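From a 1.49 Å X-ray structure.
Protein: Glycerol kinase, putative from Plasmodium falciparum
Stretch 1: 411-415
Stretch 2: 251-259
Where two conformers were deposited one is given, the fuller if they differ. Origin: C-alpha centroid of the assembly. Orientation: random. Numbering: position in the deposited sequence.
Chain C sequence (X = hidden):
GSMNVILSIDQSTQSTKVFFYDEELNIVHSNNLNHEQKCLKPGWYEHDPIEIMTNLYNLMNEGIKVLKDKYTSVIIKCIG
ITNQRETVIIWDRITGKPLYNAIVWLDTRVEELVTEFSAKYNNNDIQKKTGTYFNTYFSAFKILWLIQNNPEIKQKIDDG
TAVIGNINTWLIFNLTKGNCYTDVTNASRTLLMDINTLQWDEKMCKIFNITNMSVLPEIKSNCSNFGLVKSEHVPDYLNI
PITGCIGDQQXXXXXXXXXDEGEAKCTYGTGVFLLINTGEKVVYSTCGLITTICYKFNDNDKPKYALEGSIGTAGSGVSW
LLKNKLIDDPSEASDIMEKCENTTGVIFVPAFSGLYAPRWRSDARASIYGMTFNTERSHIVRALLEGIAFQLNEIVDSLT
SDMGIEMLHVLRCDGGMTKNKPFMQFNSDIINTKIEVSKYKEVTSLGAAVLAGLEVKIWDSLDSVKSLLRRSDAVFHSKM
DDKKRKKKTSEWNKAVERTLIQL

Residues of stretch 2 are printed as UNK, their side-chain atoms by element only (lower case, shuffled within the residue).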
ATOM      1  N   LEU C 411     -14.829  28.423  -5.421  1.00 18.15           N
ATOM      2  CA  LEU C 411     -15.385  27.214  -4.879  1.00 16.42           C
ATOM      3  C   LEU C 411     -15.367  27.430  -3.414  1.00 15.44           C
ATOM      4  O   LEU C 411     -14.290  27.605  -2.858  1.00 17.46           O
ATOM      5  CB  LEU C 411     -14.534  25.962  -5.296  1.00 14.35           C
ATOM      6  CG  LEU C 411     -15.119  24.582  -4.841  1.00 14.22           C
ATOM      7  CD1 LEU C 411     -16.572  24.419  -5.440  1.00 15.75           C
ATOM      8  CD2 LEU C 411     -14.083  23.401  -5.254  1.00 11.57           C
ATOM      9  N   ARG C 412     -16.527  27.413  -2.763  1.00 15.36           N
ATOM     10  CA  ARG C 412     -16.617  27.569  -1.311  1.00 15.27           C
ATOM     11  C   ARG C 412     -16.471  26.167  -0.710  1.00 14.28           C
ATOM     12  O   ARG C 412     -17.215  25.256  -1.108  1.00 17.19           O
ATOM     13  CB  ARG C 412     -17.955  28.138  -0.860  1.00 15.77           C
ATOM     14  CG  ARG C 412     -18.157  29.520  -1.360  1.00 17.70           C
ATOM     15  CD  ARG C 412     -19.224  30.327  -0.572  1.00 21.45           C
ATOM     16  NE  ARG C 412     -19.273  30.201   0.927  1.00 29.85           N
ATOM     17  CZ  ARG C 412     -18.635  30.953   1.875  1.00 30.23           C
ATOM     18  NH1 ARG C 412     -17.808  31.970   1.579  1.00 30.63           N
ATOM     19  NH2 ARG C 412     -18.850  30.702   3.162  1.00 30.47           N
ATOM     20  N   CYS C 413     -15.606  26.014   0.263  1.00 13.49           N
ATOM     21  CA  CYS C 413     -15.200  24.725   0.816  1.00 13.60           C
ATOM     22  C   CYS C 413     -15.378  24.733   2.310  1.00 14.89           C
ATOM     23  O   CYS C 413     -15.191  25.734   3.008  1.00 13.67           O
ATOM     24  CB  CYS C 413     -13.735  24.350   0.445  1.00 14.86           C
ATOM     25  SG  CYS C 413     -13.466  24.047  -1.340  1.00 15.21           S
ATOM     26  N   ASP C 414     -15.705  23.553   2.818  1.00 12.93           N
ATOM     27  CA  ASP C 414     -15.848  23.355   4.201  1.00 14.55           C
ATOM     28  C   ASP C 414     -15.442  21.975   4.620  1.00 13.21           C
ATOM     29  O   ASP C 414     -15.389  21.078   3.847  1.00 11.49           O
ATOM     30  CB  ASP C 414     -17.302  23.631   4.553  1.00 15.42           C
ATOM     31  CG  ASP C 414     -18.336  22.706   3.790  1.00 18.51           C
ATOM     32  OD1 ASP C 414     -18.767  23.045   2.612  1.00 20.32           O
ATOM     33  OD2 ASP C 414     -18.614  21.623   4.399  1.00 24.89           O
ATOM     34  N   GLY C 415     -15.174  21.822   5.886  1.00 15.74           N
ATOM     35  CA  GLY C 415     -14.804  20.507   6.468  1.00 14.97           C
ATOM     36  C   GLY C 415     -13.523  20.511   7.238  1.00 16.28           C
ATOM     37  O   GLY C 415     -12.660  21.334   7.094  1.00 16.24           O
ATOM     38  N   UNK C 251     -27.576  20.061   3.058  1.00  8.54           N
ATOM     39  CA  UNK C 251     -27.519  20.881   4.315  1.00  8.93           C
ATOM     40  C   UNK C 251     -26.342  21.851   4.250  1.00  8.57           C
ATOM     41  O   UNK C 251     -26.469  23.028   4.586  1.00  8.64           O
ATOM     42  c   UNK C 251     -27.520  20.041   5.582  1.00  9.39           C
ATOM     43  o   UNK C 251     -27.911  20.790   6.691  1.00 10.36           O
ATOM     44  N   UNK C 252     -25.196  21.375   3.804  1.00 10.22           N
ATOM     45  CA  UNK C 252     -24.012  22.177   3.678  1.00 11.27           C
ATOM     46  C   UNK C 252     -24.164  23.303   2.646  1.00 11.09           C
ATOM     47  O   UNK C 252     -23.547  24.410   2.786  1.00 12.16           O
ATOM     48  c   UNK C 252     -22.844  21.251   3.301  1.00 11.27           C
ATOM     49  N   UNK C 253     -24.938  23.103   1.584  1.00  8.81           N
ATOM     50  CA  UNK C 253     -25.368  24.163   0.632  1.00 12.04           C
ATOM     51  C   UNK C 253     -26.134  25.280   1.318  1.00 12.35           C
ATOM     52  O   UNK C 253     -25.859  26.452   1.084  1.00 13.50           O
ATOM     53  s   UNK C 253     -25.405  22.424  -1.554  1.00 14.55           S
ATOM     54  c   UNK C 253     -26.233  23.635  -0.488  1.00 13.35           C
ATOM     55  N   UNK C 254     -27.000  24.913   2.265  1.00 10.27           N
ATOM     56  CA  UNK C 254     -27.737  25.954   2.967  0.50 11.48           C
ATOM     57  C   UNK C 254     -26.793  26.655   3.958  1.00 11.49           C
ATOM     58  O   UNK C 254     -26.818  27.897   4.028  1.00 13.18           O
ATOM     59  c   UNK C 254     -29.014  25.417   3.618  0.50 10.40           C
ATOM     60  c   UNK C 254     -31.236  24.256   3.211  0.50 12.10           C
ATOM     61  c   UNK C 254     -29.983  24.873   2.570  0.50 10.19           C
ATOM     62  c   UNK C 254     -29.782  26.520   4.380  0.50  9.77           C
ATOM     63  N   UNK C 255     -25.992  25.913   4.681  1.00 12.07           N
ATOM     64  CA  UNK C 255     -24.978  26.507   5.562  1.00 12.84           C
ATOM     65  C   UNK C 255     -23.906  27.364   4.916  1.00 15.56           C
ATOM     66  O   UNK C 255     -23.328  28.232   5.608  1.00 17.86           O
ATOM     67  N   UNK C 256     -23.664  27.136   3.625  1.00 14.40           N
ATOM     68  CA  UNK C 256     -22.655  27.932   2.883  1.00 15.00           C
ATOM     69  C   UNK C 256     -23.418  29.096   2.149  1.00 15.39           C
ATOM     70  O   UNK C 256     -22.786  29.861   1.381  1.00 18.85           O
ATOM     71  c   UNK C 256     -21.962  27.068   1.878  1.00 16.02           C
ATOM     72  c   UNK C 256     -19.560  26.705   2.480  1.00 17.27           C
ATOM     73  c   UNK C 256     -20.937  26.085   2.346  1.00 17.63           C
ATOM     74  n   UNK C 256     -19.526  27.956   2.663  1.00 20.25           N
ATOM     75  o   UNK C 256     -18.561  26.010   2.470  1.00 25.55           O
ATOM     76  N   UNK C 257     -24.737  29.142   2.235  1.00 17.28           N
ATOM     77  CA  UNK C 257     -25.631  30.116   1.505  1.00 16.47           C
ATOM     78  C   UNK C 257     -25.421  30.123  -0.014  1.00 17.63           C
ATOM     79  O   UNK C 257     -25.410  31.187  -0.606  1.00 19.33           O
ATOM     80  c   UNK C 257     -25.466  31.585   2.017  1.00 17.37           C
ATOM     81  N   UNK C 258     -25.246  28.939  -0.619  1.00 15.88           N
ATOM     82  CA  UNK C 258     -25.099  28.846  -2.052  1.00 15.92           C
ATOM     83  C   UNK C 258     -26.521  28.711  -2.640  1.00 16.29           C
ATOM     84  O   UNK C 258     -27.047  27.687  -3.127  1.00 17.93           O
ATOM     85  c   UNK C 258     -24.525  26.505  -2.222  1.00 17.12           C
ATOM     86  c   UNK C 258     -22.522  28.165  -1.893  1.00 16.09           C
ATOM     87  c   UNK C 258     -24.026  27.845  -2.493  1.00 17.70           C
ATOM     88  c   UNK C 258     -23.923  25.471  -3.319  1.00 16.54           C
ATOM     89  N   UNK C 259     -27.218  29.836  -2.617  1.00 15.20           N
ATOM     90  CA  UNK C 259     -28.605  29.922  -3.007  1.00 16.31           C
ATOM     91  C   UNK C 259     -28.837  30.434  -4.393  1.00 16.33           C
ATOM     92  O   UNK C 259     -29.996  30.377  -4.866  1.00 17.06           O
ATOM     93  c   UNK C 259     -29.343  30.453  -0.590  1.00 15.71           C
ATOM     94  c   UNK C 259     -29.288  29.655   2.084  1.00 19.96           C
ATOM     95  c   UNK C 259     -29.362  30.878  -2.028  1.00 16.27           C
ATOM     96  c   UNK C 259     -28.861  30.882   1.743  1.00 19.20           C
ATOM     97  c   UNK C 259     -28.862  31.261   0.415  1.00 18.75           C
ATOM     98  c   UNK C 259     -29.821  28.824   1.111  1.00 15.41           C
ATOM     99  c   UNK C 259     -29.765  29.185  -0.241  1.00 16.99           C
TER
HETATM  100  O   HOH W   1     -20.675  29.534   5.638  1.00 26.48           O

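Position 251 carries one carbon followed by one oxygen and lies out of reach of stretch 1; a single hydroxyl-bearing carbon identifies Ser251. Its backbone O accepts a hydrogen bond from the backbone N of position 255 at 2.9 Å, within the helix that runs through this part of the chain. At position 252 the side chain is one carbon, directed toward the strand, and this CB lies 4.4 Å from OD2 of Asp414. The residue is Ala252.

Position 253 has one carbon and then a sulfur, with no further carbon beyond it, which makes it Cys253; its CA-to-CB bond points away from stretch 1. Position 254 has four carbons, forked at the first and with one arm two carbons long, the pattern of isoleucine. Ile254 was deposited in two conformers and makes no contact with the strand. Position 255 has no side-chain atoms and is therefore Gly255. Its backbone O nevertheless links the two segments, since water 1 donates a hydrogen bond to it at 3.0 Å and accepts a weak one from NH2 of Arg412 at 3.3 Å.

Position 256 shows three carbons in a row, the third bearing one oxygen and one nitrogen. Its terminal group reaches the side chains of Arg412 and Asp414 and the backbone O of Cys413. Three carbons ending in an amide give Gln256. The amide is probably turned over in the model: as built, NE2 lies 2.8 Å from NE of Arg412, and OE1 lies 3.0 Å from OD1 of Asp414.

Position 257 has a single carbon, set sideways to the strand and not touching it; this is Ala257, whose positive phi of 54° marks the departure from the helix in a Schellman motif. Its backbone N bonds to Ile254 O at 3.0 Å, and the backbone N of position 258 bonds to Cys253 O at 3.1 Å. Position 258 again has four carbons forked at the first, one arm being two carbons long, and its side chain approaches that of Arg412; this is Ile258, whose CG2 lies 4.2 Å from CD of Arg412. Position 259 has one carbon and a six-carbon ring, identifying Phe259, which is out of reach of stretch 1.

The contact is small, burying 260 Å² in total, and centres on Gln256. Its amide lies at the edge of the Arg412 guanidinium, near its plane, and also approaches the Asp414 carboxylate. Ile258 packs on the aliphatic part of Arg412, and the small methyl of Ala252 lies beside the Asp414 carboxylate, while water 1 joins the helix backbone to Arg412.

Stretch 2, residues 251-259: SACIGQAIF
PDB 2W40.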